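Local atomic coordinates of glycosyltransferase (Streptomyces viridochromogenes, PDB entry 2IV3), a protein that binds UDP and probably transfers a sugar from a nucleotide-linked donor to an acceptor. Residues A150-A155 with R224-L229; F164-G169 with V192-A197; R170-K175 with A197-Y202. All blocks are in the same frame, centred on the assembly; numbering follows the deposited sequence.

Contact 1: A150-A155 with R224-L229. With UDP (uridine-5'-diphosphate), chain E.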
loop_
_atom_site.group_PDB
_atom_site.type_symbol
_atom_site.label_atom_id
_atom_site.label_comp_id
_atom_site.label_asym_id
_atom_site.label_seq_id
_atom_site.Cartn_x
_atom_site.Cartn_y
_atom_site.Cartn_z
ATOM N N ALA A 150 22.427 7.245 20.577
ATOM C CA ALA A 150 23.416 8.217 20.084
ATOM C C ALA A 150 22.881 9.014 18.910
ATOM O O ALA A 150 23.447 10.015 18.554
ATOM C CB ALA A 150 24.721 7.492 19.694
ATOM N N ARG A 151 21.805 8.514 18.299
ATOM C CA ARG A 151 21.096 9.170 17.191
ATOM C C ARG A 151 20.071 10.239 17.603
ATOM O O ARG A 151 19.500 10.915 16.744
ATOM C CB ARG A 151 20.369 8.117 16.361
ATOM C CG ARG A 151 21.282 7.186 15.536
ATOM C CD ARG A 151 21.856 7.891 14.341
ATOM N NE ARG A 151 22.523 6.940 13.469
ATOM C CZ ARG A 151 23.063 7.239 12.281
ATOM N NH1 ARG A 151 23.027 8.486 11.797
ATOM N NH2 ARG A 151 23.654 6.277 11.584
ATOM N N TYR A 152 19.836 10.357 18.905
ATOM C CA TYR A 152 18.738 11.126 19.460
ATOM C C TYR A 152 19.232 12.040 20.569
ATOM O O TYR A 152 20.439 12.139 20.817
ATOM C CB TYR A 152 17.598 10.174 19.922
ATOM C CG TYR A 152 16.923 9.555 18.699
ATOM C CD1 TYR A 152 15.894 10.228 18.030
ATOM C CD2 TYR A 152 17.383 8.344 18.165
ATOM C CE1 TYR A 152 15.359 9.712 16.865
ATOM C CE2 TYR A 152 16.847 7.814 17.026
ATOM C CZ TYR A 152 15.832 8.479 16.377
ATOM O OH TYR A 152 15.304 7.927 15.230
ATOM N N ARG A 153 18.321 12.739 21.225
ATOM C CA ARG A 153 18.715 13.551 22.364
ATOM C C ARG A 153 18.941 12.668 23.561
ATOM O O ARG A 153 18.338 11.595 23.698
ATOM C CB ARG A 153 17.684 14.644 22.654
ATOM C CG ARG A 153 17.441 15.585 21.474
ATOM C CD ARG A 153 18.572 16.583 21.292
ATOM N NE ARG A 153 18.367 17.501 20.159
ATOM C CZ ARG A 153 19.221 17.678 19.144
ATOM N NH1 ARG A 153 20.370 17.005 19.080
ATOM N NH2 ARG A 153 18.910 18.529 18.179
ATOM N N SER A 154 19.881 13.080 24.387
ATOM C CA SER A 154 20.184 12.364 25.602
ATOM C C SER A 154 19.582 13.107 26.797
ATOM O O SER A 154 18.859 14.129 26.656
ATOM C CB SER A 154 21.701 12.230 25.757
ATOM O OG SER A 154 22.344 13.479 25.519
ATOM N N ALA A 155 19.852 12.583 27.983
ATOM C CA ALA A 155 19.500 13.299 29.190
ATOM C C ALA A 155 20.395 14.541 29.248
ATOM O O ALA A 155 19.920 15.645 29.457
ATOM C CB ALA A 155 19.699 12.400 30.416
ATOM N N ARG A 224 15.519 19.889 13.967
ATOM C CA ARG A 224 14.097 20.015 14.360
ATOM C C ARG A 224 13.480 18.644 14.760
ATOM O O ARG A 224 12.954 18.488 15.870
ATOM C CB ARG A 224 13.211 20.798 13.379
ATOM C CG ARG A 224 11.783 20.991 13.938
ATOM C CD ARG A 224 11.002 22.293 13.656
ATOM N NE ARG A 224 10.533 22.413 12.284
ATOM C CZ ARG A 224 9.423 23.052 11.883
ATOM N NH1 ARG A 224 8.605 23.651 12.751
ATOM N NH2 ARG A 224 9.121 23.102 10.584
ATOM N N ARG A 225 13.599 17.637 13.908
ATOM C CA ARG A 225 13.012 16.324 14.268
ATOM C C ARG A 225 13.399 15.857 15.687
ATOM O O ARG A 225 12.532 15.609 16.539
ATOM C CB ARG A 225 13.318 15.271 13.231
ATOM C CG ARG A 225 12.550 14.005 13.440
ATOM C CD ARG A 225 13.167 12.972 12.541
ATOM N NE ARG A 225 12.862 11.562 12.815
ATOM C CZ ARG A 225 13.727 10.716 13.370
ATOM N NH1 ARG A 225 14.893 11.174 13.813
ATOM N NH2 ARG A 225 13.410 9.423 13.542
ATOM N N LEU A 226 14.708 15.797 15.928
ATOM C CA LEU A 226 15.304 15.370 17.192
ATOM C C LEU A 226 14.833 16.153 18.429
ATOM O O LEU A 226 14.602 15.539 19.482
ATOM C CB LEU A 226 16.836 15.431 17.071
ATOM C CG LEU A 226 17.469 14.354 16.192
ATOM C CD1 LEU A 226 18.979 14.420 16.228
ATOM C CD2 LEU A 226 17.016 13.033 16.722
ATOM N N ASP A 227 14.748 17.485 18.298
ATOM C CA ASP A 227 14.313 18.380 19.357
ATOM C C ASP A 227 12.849 18.138 19.645
ATOM O O ASP A 227 12.408 18.252 20.798
ATOM C CB ASP A 227 14.437 19.885 18.951
ATOM C CG ASP A 227 15.849 20.453 19.076
ATOM O OD1 ASP A 227 16.822 19.739 19.380
ATOM O OD2 ASP A 227 15.988 21.681 18.872
ATOM N N LEU A 228 12.088 17.880 18.584
ATOM C CA LEU A 228 10.646 17.739 18.691
ATOM C C LEU A 228 10.293 16.475 19.414
ATOM O O LEU A 228 9.405 16.471 20.262
ATOM C CB LEU A 228 9.993 17.707 17.307
ATOM C CG LEU A 228 9.832 19.062 16.647
ATOM C CD1 LEU A 228 9.133 18.905 15.290
ATOM C CD2 LEU A 228 9.084 19.984 17.597
ATOM N N LEU A 229 10.966 15.394 19.026
ATOM C CA LEU A 229 10.892 14.141 19.727
ATOM C C LEU A 229 11.256 14.340 21.197
ATOM O O LEU A 229 10.669 13.708 22.052
ATOM C CB LEU A 229 11.845 13.137 19.074
ATOM C CG LEU A 229 11.410 11.928 18.216
ATOM C CD1 LEU A 229 9.944 11.829 17.860
ATOM C CD2 LEU A 229 12.267 11.786 16.962
HETATM N N1 UDP E . 9.206 11.039 10.282
HETATM C C2 UDP E . 10.097 12.105 10.067
HETATM N N3 UDP E . 9.598 13.342 9.839
HETATM C C4 UDP E . 8.280 13.559 9.817
HETATM C C5 UDP E . 7.380 12.535 10.025
HETATM C C6 UDP E . 7.886 11.254 10.253
HETATM O O2 UDP E . 11.336 11.901 10.087
HETATM O O4 UDP E . 7.846 14.683 9.632
HETATM C "C1'" UDP E . 9.731 9.676 10.512
HETATM C "C2'" UDP E . 9.574 9.106 11.925
HETATM O "O2'" UDP E . 10.560 9.491 12.872
HETATM C "C3'" UDP E . 9.726 7.621 11.681
HETATM C "C4'" UDP E . 9.004 7.460 10.347
HETATM O "O4'" UDP E . 8.945 8.773 9.734
HETATM O "O3'" UDP E . 11.118 7.302 11.596
HETATM C "C5'" UDP E . 7.580 7.035 10.630
HETATM O "O5'" UDP E . 7.567 5.634 10.545
HETATM P PA UDP E . 6.471 4.748 11.325
HETATM O O1A UDP E . 6.846 3.233 11.293
HETATM O O2A UDP E . 6.186 5.207 12.762
HETATM O O3A UDP E . 5.134 4.955 10.465
HETATM P PB UDP E . 5.006 4.393 8.949
HETATM O O1B UDP E . 4.234 3.052 8.936
HETATM O O2B UDP E . 6.523 4.181 8.344
HETATM O O3B UDP E . 4.326 5.463 8.094
HETATM O O HOH W 1 15.288 12.847 19.890
#
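The ribose end of the UDP site is where Tyr152 meets Arg225, a residue of helix 222-231 that binds the nucleotide. NH2 of Arg225 donates to OH of Tyr152 at 2.9 Å along a nearly straight path (163°). Both NE and NH2 of the same guanidinium point to the ribose hydroxyl, with NH2 to O2' of UDP at 2.9 Å. Tyr152 OH and O2' both lie at the edge of the guanidinium, close to its plane, and Glu260 adds a salt bridge to NH2, so several partners together fix the rotation of the group. With CG opposite the backbone N (chi1 -170°), Arg225 runs extended from CG to NE and spans the gap between helix and ribose. A long, flat donor can serve sugar, phenol and carboxylate at once.

Leu226 CD2 packs obliquely on Tyr152 CD1 at 3.3 Å; its branched end lets one leucine fill the space beside the ring. Leu229 CD2 touches the ring edge at Tyr152 CE1, 3.7 Å away, and also covers one face of the Arg225 guanidinium. From the loop, Arg153 bends at chi2 to lay its guanidinium over Leu226 CB and grip Asp227 side-on. NE and NH2 both reach OD1 of Asp227, the NH2 bond being 2.7 Å, and the guanidinium and carboxylate planes stand 57° apart.

Two charge pairs result: Arg153 with Asp227 ties loop to helix, and Arg225 with Glu260 lies at the nucleotide, where the second-shell Tyr152 hydroxyl helps to position the arginine that bonds to ribose O2'.

Contact 2: F164-G169 with V192-A197. With UDP (uridine-5'-diphosphate), chain E.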
loop_
_atom_site.group_PDB
_atom_site.type_symbol
_atom_site.label_atom_id
_atom_site.label_comp_id
_atom_site.label_asym_id
_atom_site.label_seq_id
_atom_site.Cartn_x
_atom_site.Cartn_y
_atom_site.Cartn_z
ATOM N N PHE A 164 3.553 20.649 24.597
ATOM C CA PHE A 164 2.795 20.144 23.444
ATOM C C PHE A 164 2.817 18.632 23.252
ATOM O O PHE A 164 3.739 17.927 23.698
ATOM C CB PHE A 164 3.211 20.882 22.157
ATOM C CG PHE A 164 4.588 20.500 21.641
ATOM C CD1 PHE A 164 4.793 19.282 20.993
ATOM C CD2 PHE A 164 5.666 21.364 21.796
ATOM C CE1 PHE A 164 6.056 18.927 20.516
ATOM C CE2 PHE A 164 6.930 21.024 21.325
ATOM C CZ PHE A 164 7.122 19.810 20.687
ATOM N N LEU A 165 1.780 18.144 22.584
ATOM C CA LEU A 165 1.707 16.750 22.193
ATOM C C LEU A 165 2.159 16.614 20.745
ATOM O O LEU A 165 2.022 17.536 19.969
ATOM C CB LEU A 165 0.277 16.238 22.354
ATOM C CG LEU A 165 -0.343 16.363 23.746
ATOM C CD1 LEU A 165 -1.811 16.069 23.679
ATOM C CD2 LEU A 165 0.338 15.426 24.714
ATOM N N LEU A 166 2.690 15.463 20.372
ATOM C CA LEU A 166 3.398 15.390 19.109
ATOM C C LEU A 166 2.940 14.214 18.282
ATOM O O LEU A 166 2.863 13.093 18.778
ATOM C CB LEU A 166 4.916 15.338 19.335
ATOM C CG LEU A 166 5.823 15.363 18.090
ATOM C CD1 LEU A 166 5.622 16.610 17.271
ATOM C CD2 LEU A 166 7.273 15.249 18.465
ATOM N N PHE A 167 2.608 14.504 17.025
ATOM C CA PHE A 167 2.377 13.489 16.015
ATOM C C PHE A 167 3.524 13.570 15.036
ATOM O O PHE A 167 3.925 14.658 14.581
ATOM C CB PHE A 167 1.020 13.672 15.301
ATOM C CG PHE A 167 0.705 12.581 14.272
ATOM C CD1 PHE A 167 -0.149 11.515 14.593
ATOM C CD2 PHE A 167 1.231 12.642 12.984
ATOM C CE1 PHE A 167 -0.463 10.515 13.643
ATOM C CE2 PHE A 167 0.942 11.655 12.035
ATOM C CZ PHE A 167 0.086 10.589 12.357
ATOM N N MET A 168 4.075 12.404 14.743
ATOM C CA MET A 168 5.175 12.338 13.798
ATOM C C MET A 168 5.038 11.183 12.822
ATOM O O MET A 168 5.571 10.080 13.046
ATOM C CB MET A 168 6.543 12.354 14.528
ATOM C CG MET A 168 7.699 12.349 13.570
ATOM S SD MET A 168 8.930 13.647 13.768
ATOM C CE MET A 168 8.024 15.062 14.384
ATOM N N GLY A 169 4.329 11.422 11.724
ATOM C CA GLY A 169 4.205 10.387 10.686
ATOM C C GLY A 169 3.461 10.901 9.471
ATOM O O GLY A 169 3.231 12.130 9.338
ATOM N N VAL A 192 1.153 19.265 17.900
ATOM C CA VAL A 192 2.131 19.518 16.861
ATOM C C VAL A 192 2.053 18.355 15.887
ATOM O O VAL A 192 2.301 17.210 16.250
ATOM C CB VAL A 192 3.552 19.727 17.395
ATOM C CG1 VAL A 192 4.557 19.702 16.245
ATOM C CG2 VAL A 192 3.634 21.042 18.097
ATOM N N LEU A 193 1.663 18.671 14.661
ATOM C CA LEU A 193 1.291 17.705 13.640
ATOM C C LEU A 193 2.429 17.644 12.651
ATOM O O LEU A 193 2.424 18.314 11.633
ATOM C CB LEU A 193 0.011 18.198 12.943
ATOM C CG LEU A 193 -0.937 17.222 12.227
ATOM C CD1 LEU A 193 -1.838 18.014 11.290
ATOM C CD2 LEU A 193 -0.209 16.146 11.446
ATOM N N ALA A 194 3.445 16.860 12.964
ATOM C CA ALA A 194 4.626 16.866 12.114
ATOM C C ALA A 194 4.567 15.731 11.102
ATOM O O ALA A 194 4.310 14.604 11.457
ATOM C CB ALA A 194 5.886 16.814 12.967
ATOM N N GLY A 195 4.756 16.032 9.826
ATOM C CA GLY A 195 4.658 14.962 8.814
ATOM C C GLY A 195 4.086 15.364 7.468
ATOM O O GLY A 195 3.455 16.434 7.343
ATOM N N PRO A 196 4.321 14.511 6.447
ATOM C CA PRO A 196 3.699 14.646 5.120
ATOM C C PRO A 196 2.174 14.598 5.225
ATOM O O PRO A 196 1.608 13.656 5.818
ATOM C CB PRO A 196 4.200 13.424 4.352
ATOM C CG PRO A 196 5.387 12.951 5.075
ATOM C CD PRO A 196 5.230 13.353 6.516
ATOM N N ALA A 197 1.529 15.623 4.685
ATOM C CA ALA A 197 0.083 15.604 4.517
ATOM C C ALA A 197 -0.167 15.346 3.048
ATOM O O ALA A 197 -0.337 16.287 2.247
ATOM C CB ALA A 197 -0.545 16.917 4.936
HETATM N N1 UDP E . 9.206 11.039 10.282
HETATM C C2 UDP E . 10.097 12.105 10.067
HETATM N N3 UDP E . 9.598 13.342 9.839
HETATM C C4 UDP E . 8.280 13.559 9.817
HETATM C C5 UDP E . 7.380 12.535 10.025
HETATM C C6 UDP E . 7.886 11.254 10.253
HETATM O O2 UDP E . 11.336 11.901 10.087
HETATM O O4 UDP E . 7.846 14.683 9.632
HETATM C "C1'" UDP E . 9.731 9.676 10.512
HETATM C "C2'" UDP E . 9.574 9.106 11.925
HETATM O "O2'" UDP E . 10.560 9.491 12.872
HETATM C "C3'" UDP E . 9.726 7.621 11.681
HETATM C "C4'" UDP E . 9.004 7.460 10.347
HETATM O "O4'" UDP E . 8.945 8.773 9.734
HETATM O "O3'" UDP E . 11.118 7.302 11.596
HETATM C "C5'" UDP E . 7.580 7.035 10.630
HETATM O "O5'" UDP E . 7.567 5.634 10.545
HETATM P PA UDP E . 6.471 4.748 11.325
HETATM O O1A UDP E . 6.846 3.233 11.293
HETATM O O2A UDP E . 6.186 5.207 12.762
HETATM O O3A UDP E . 5.134 4.955 10.465
HETATM P PB UDP E . 5.006 4.393 8.949
HETATM O O1B UDP E . 4.234 3.052 8.936
HETATM O O2B UDP E . 6.523 4.181 8.344
HETATM O O3B UDP E . 4.326 5.463 8.094
#
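Val192, on the sheet face shared with Leu166, Met168 and Ala194, is the apolar centre of the pairing of parallel strands 165-168 and 191-194, and it uses its two methyl groups in different directions. CG2 sits over one face of the Phe164 ring, 3.9 Å from its centroid, in a CH-pi contact displaced toward the rim. CG1 packs tightly against Leu166 CD1 at 3.4 Å, a position Leu166 reaches with its side chain swung trans to the main-chain nitrogen (chi1 -176°). Beta-branching lets valine serve two neighbours from one short stem. On the other face of the sheet, Phe167 and Leu193 run side by side in the same direction, with their CD2 atoms 4.1 Å apart.

Outside this apolar layer lies the backbone ladder. It starts with Val192 N to Leu165 O; Phe167 N then donates almost straight to Val192 O at 2.8 Å (178°), and Ala194 N returns a bond to Phe167 O. The last rung, Gly169 N to Ala194 O, is longer at 3.2 Å. Gly195 brings its CA close to Gly169 O, where a side chain would collide, and Gly195 CA lies 3.3 Å from UDP O4. Met168 CG rests near C6 of the uracil.

The peptide groups pair along the strands, while the small residues at their C-terminal ends let the base approach the backbone of this beta-alpha-beta unit.

Contact 3: R170-K175 with A197-Y202. With UDP (uridine-5'-diphosphate), chain E.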
loop_
_atom_site.group_PDB
_atom_site.type_symbol
_atom_site.label_atom_id
_atom_site.label_comp_id
_atom_site.label_asym_id
_atom_site.label_seq_id
_atom_site.Cartn_x
_atom_site.Cartn_y
_atom_site.Cartn_z
ATOM N N ARG A 170 3.087 9.991 8.565
ATOM C CA ARG A 170 2.180 10.408 7.486
ATOM C C ARG A 170 0.772 10.714 8.009
ATOM O O ARG A 170 0.166 9.915 8.744
ATOM C CB ARG A 170 2.154 9.481 6.279
ATOM C CG ARG A 170 2.951 9.997 5.102
ATOM C CD ARG A 170 2.340 9.598 3.728
ATOM N NE ARG A 170 2.787 8.285 3.234
ATOM C CZ ARG A 170 2.648 7.120 3.896
ATOM N NH1 ARG A 170 2.070 7.091 5.105
ATOM N NH2 ARG A 170 3.107 5.984 3.353
ATOM N N VAL A 171 0.310 11.920 7.683
ATOM C CA VAL A 171 -1.018 12.354 8.047
ATOM C C VAL A 171 -2.026 11.596 7.166
ATOM O O VAL A 171 -2.650 12.132 6.232
ATOM C CB VAL A 171 -1.190 13.886 7.932
ATOM C CG1 VAL A 171 -2.583 14.314 8.452
ATOM C CG2 VAL A 171 -0.065 14.634 8.652
ATOM N N SER A 172 -2.175 10.328 7.502
ATOM C CA SER A 172 -3.048 9.433 6.795
ATOM C C SER A 172 -4.003 8.848 7.827
ATOM O O SER A 172 -3.688 8.865 9.027
ATOM C CB SER A 172 -2.208 8.327 6.166
ATOM O OG SER A 172 -1.326 8.937 5.263
ATOM N N PRO A 173 -5.160 8.328 7.369
ATOM C CA PRO A 173 -6.173 7.802 8.264
ATOM C C PRO A 173 -5.731 6.631 9.140
ATOM O O PRO A 173 -6.073 6.605 10.322
ATOM C CB PRO A 173 -7.294 7.376 7.301
ATOM C CG PRO A 173 -7.094 8.241 6.105
ATOM C CD PRO A 173 -5.608 8.232 5.969
ATOM N N HIS A 174 -4.983 5.687 8.585
ATOM C CA HIS A 174 -4.611 4.509 9.342
ATOM C C HIS A 174 -3.547 4.809 10.395
ATOM O O HIS A 174 -3.233 3.926 11.194
ATOM C CB HIS A 174 -4.123 3.381 8.423
ATOM C CG HIS A 174 -2.891 3.737 7.654
ATOM N ND1 HIS A 174 -2.931 4.430 6.464
ATOM C CD2 HIS A 174 -1.581 3.515 7.912
ATOM C CE1 HIS A 174 -1.705 4.610 6.014
ATOM N NE2 HIS A 174 -0.868 4.082 6.882
ATOM N N LYS A 175 -2.997 6.025 10.386
ATOM C CA LYS A 175 -1.979 6.409 11.384
ATOM C C LYS A 175 -2.691 7.136 12.500
ATOM O O LYS A 175 -2.130 7.358 13.587
ATOM C CB LYS A 175 -0.868 7.295 10.795
ATOM C CG LYS A 175 -0.071 6.732 9.559
ATOM C CD LYS A 175 0.631 5.415 9.827
ATOM C CE LYS A 175 1.516 5.466 11.096
ATOM N NZ LYS A 175 1.842 4.058 11.560
ATOM N N ALA A 197 1.529 15.623 4.685
ATOM C CA ALA A 197 0.083 15.604 4.517
ATOM C C ALA A 197 -0.167 15.346 3.048
ATOM O O ALA A 197 -0.337 16.287 2.247
ATOM C CB ALA A 197 -0.545 16.917 4.936
ATOM N N TRP A 198 -0.163 14.072 2.669
ATOM C CA TRP A 198 -0.386 13.801 1.250
ATOM C C TRP A 198 -1.872 13.755 0.817
ATOM O O TRP A 198 -2.194 13.926 -0.358
ATOM C CB TRP A 198 0.538 12.694 0.712
ATOM C CG TRP A 198 1.883 13.316 0.348
ATOM C CD1 TRP A 198 2.205 14.662 0.405
ATOM C CD2 TRP A 198 3.045 12.657 -0.167
ATOM N NE1 TRP A 198 3.495 14.863 -0.022
ATOM C CE2 TRP A 198 4.034 13.650 -0.382
ATOM C CE3 TRP A 198 3.352 11.317 -0.471
ATOM C CZ2 TRP A 198 5.313 13.350 -0.895
ATOM C CZ3 TRP A 198 4.638 11.014 -0.989
ATOM C CH2 TRP A 198 5.596 12.036 -1.191
ATOM N N GLU A 199 -2.758 13.660 1.807
ATOM C CA GLU A 199 -4.177 13.472 1.588
ATOM C C GLU A 199 -4.915 14.706 2.085
ATOM O O GLU A 199 -5.063 14.898 3.302
ATOM C CB GLU A 199 -4.604 12.220 2.328
ATOM C CG GLU A 199 -3.553 11.111 2.173
ATOM C CD GLU A 199 -3.974 9.807 2.751
ATOM O OE1 GLU A 199 -5.193 9.591 2.909
ATOM O OE2 GLU A 199 -3.079 8.981 3.049
ATOM N N PRO A 200 -5.348 15.561 1.139
ATOM C CA PRO A 200 -5.922 16.885 1.421
ATOM C C PRO A 200 -7.209 16.847 2.219
ATOM O O PRO A 200 -7.326 17.587 3.181
ATOM C CB PRO A 200 -6.204 17.486 0.028
ATOM C CG PRO A 200 -5.548 16.614 -0.950
ATOM C CD PRO A 200 -5.279 15.273 -0.305
ATOM N N GLU A 201 -8.161 15.996 1.833
ATOM C CA GLU A 201 -9.508 16.031 2.426
ATOM C C GLU A 201 -9.507 15.549 3.871
ATOM O O GLU A 201 -10.265 16.054 4.701
ATOM C CB GLU A 201 -10.534 15.236 1.606
ATOM C CG GLU A 201 -10.600 15.574 0.134
ATOM C CD GLU A 201 -9.630 14.754 -0.723
ATOM O OE1 GLU A 201 -8.715 14.086 -0.174
ATOM O OE2 GLU A 201 -9.802 14.775 -1.968
ATOM N N TYR A 202 -8.655 14.574 4.155
ATOM C CA TYR A 202 -8.480 14.077 5.502
ATOM C C TYR A 202 -7.802 15.108 6.373
ATOM O O TYR A 202 -8.204 15.363 7.496
ATOM C CB TYR A 202 -7.639 12.806 5.468
ATOM C CG TYR A 202 -7.243 12.274 6.811
ATOM C CD1 TYR A 202 -8.203 11.920 7.756
ATOM C CD2 TYR A 202 -5.875 12.046 7.122
ATOM C CE1 TYR A 202 -7.807 11.381 8.993
ATOM C CE2 TYR A 202 -5.488 11.548 8.329
ATOM C CZ TYR A 202 -6.450 11.210 9.267
ATOM O OH TYR A 202 -6.052 10.689 10.473
HETATM N N1 UDP E . 9.206 11.039 10.282
HETATM C C2 UDP E . 10.097 12.105 10.067
HETATM N N3 UDP E . 9.598 13.342 9.839
HETATM C C4 UDP E . 8.280 13.559 9.817
HETATM C C5 UDP E . 7.380 12.535 10.025
HETATM C C6 UDP E . 7.886 11.254 10.253
HETATM O O2 UDP E . 11.336 11.901 10.087
HETATM O O4 UDP E . 7.846 14.683 9.632
HETATM C "C1'" UDP E . 9.731 9.676 10.512
HETATM C "C2'" UDP E . 9.574 9.106 11.925
HETATM O "O2'" UDP E . 10.560 9.491 12.872
HETATM C "C3'" UDP E . 9.726 7.621 11.681
HETATM C "C4'" UDP E . 9.004 7.460 10.347
HETATM O "O4'" UDP E . 8.945 8.773 9.734
HETATM O "O3'" UDP E . 11.118 7.302 11.596
HETATM C "C5'" UDP E . 7.580 7.035 10.630
HETATM O "O5'" UDP E . 7.567 5.634 10.545
HETATM P PA UDP E . 6.471 4.748 11.325
HETATM O O1A UDP E . 6.846 3.233 11.293
HETATM O O2A UDP E . 6.186 5.207 12.762
HETATM O O3A UDP E . 5.134 4.955 10.465
HETATM P PB UDP E . 5.006 4.393 8.949
HETATM O O1B UDP E . 4.234 3.052 8.936
HETATM O O2B UDP E . 6.523 4.181 8.344
HETATM O O3B UDP E . 4.326 5.463 8.094
HETATM O O HOH W 2 -2.892 14.366 4.707
HETATM O O HOH W 3 -0.130 11.678 3.714
HETATM O O HOH W 4 -7.709 8.897 11.226
#
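Ser172 OG donates a 2.8 Å hydrogen bond to Glu199 OE2, arriving from above the carboxylate plane, 48° out of it. Glu199 holds the N-cap position of helix 200-209, and beyond CG its chain is extended, which carries the carboxylate across to the serine. The other oxygen, OE1, lies 3.4 Å from Pro173 CD. Serine is apt here, its short hydroxyl donating to the carboxylate at close range.

Tyr202 supplies the apolar half. Pro173 CG stands over the centre of its ring, 4.0 Å from the centroid and only 7° off the normal, a clear CH-pi contact between the proline CG and the face of the tyrosine ring. Val171 CG1 packs against CE2 of Tyr202 at 4.0 Å, while Val171 O lies at the ring edge. A trans first torsion (chi1 173°) leans Tyr202 from the first turn of its helix over the 170-175 loop. Its hydroxyl is bonded to the backbone N of Leu178, and a water that donates to Pro173 O gives it a second partner, with Tyr202 OH 2.6 Å from the water oxygen.

Another water joins the backbones by donating to Val171 O and accepting from Glu199 N. Val171 itself centres an inverse gamma turn. At the far end of the loop Lys175, a UDP-binding residue, carries its NZ to within 3.6 Å of UDP O3A, and NZ forms a salt bridge with Glu252.

The contact therefore fastens the turn between strand 165-168 and helix 177-187 to the start of helix 200-209, next to Trp198 of the second subunit, which packs on Glu199.

All three contacts meet UDP, each at a different part: contact 1 at the ribose, contact 2 beside the uracil, and the loop of contact 3 near the diphosphate. Contacts 2 and 3 are close neighbours, their centres about 11 Å apart; they share Ala197, and Val171 N probably bonds to Pro196 O at 2.9 Å. Contact 1 touches contact 2 where Arg225 CG packs on Met168 SD at 3.7 Å, with centres about 15 Å apart. Contacts 1 and 3 do not touch, their nearest atoms being about 11 Å apart, so contact 2 and the nucleotide connect them.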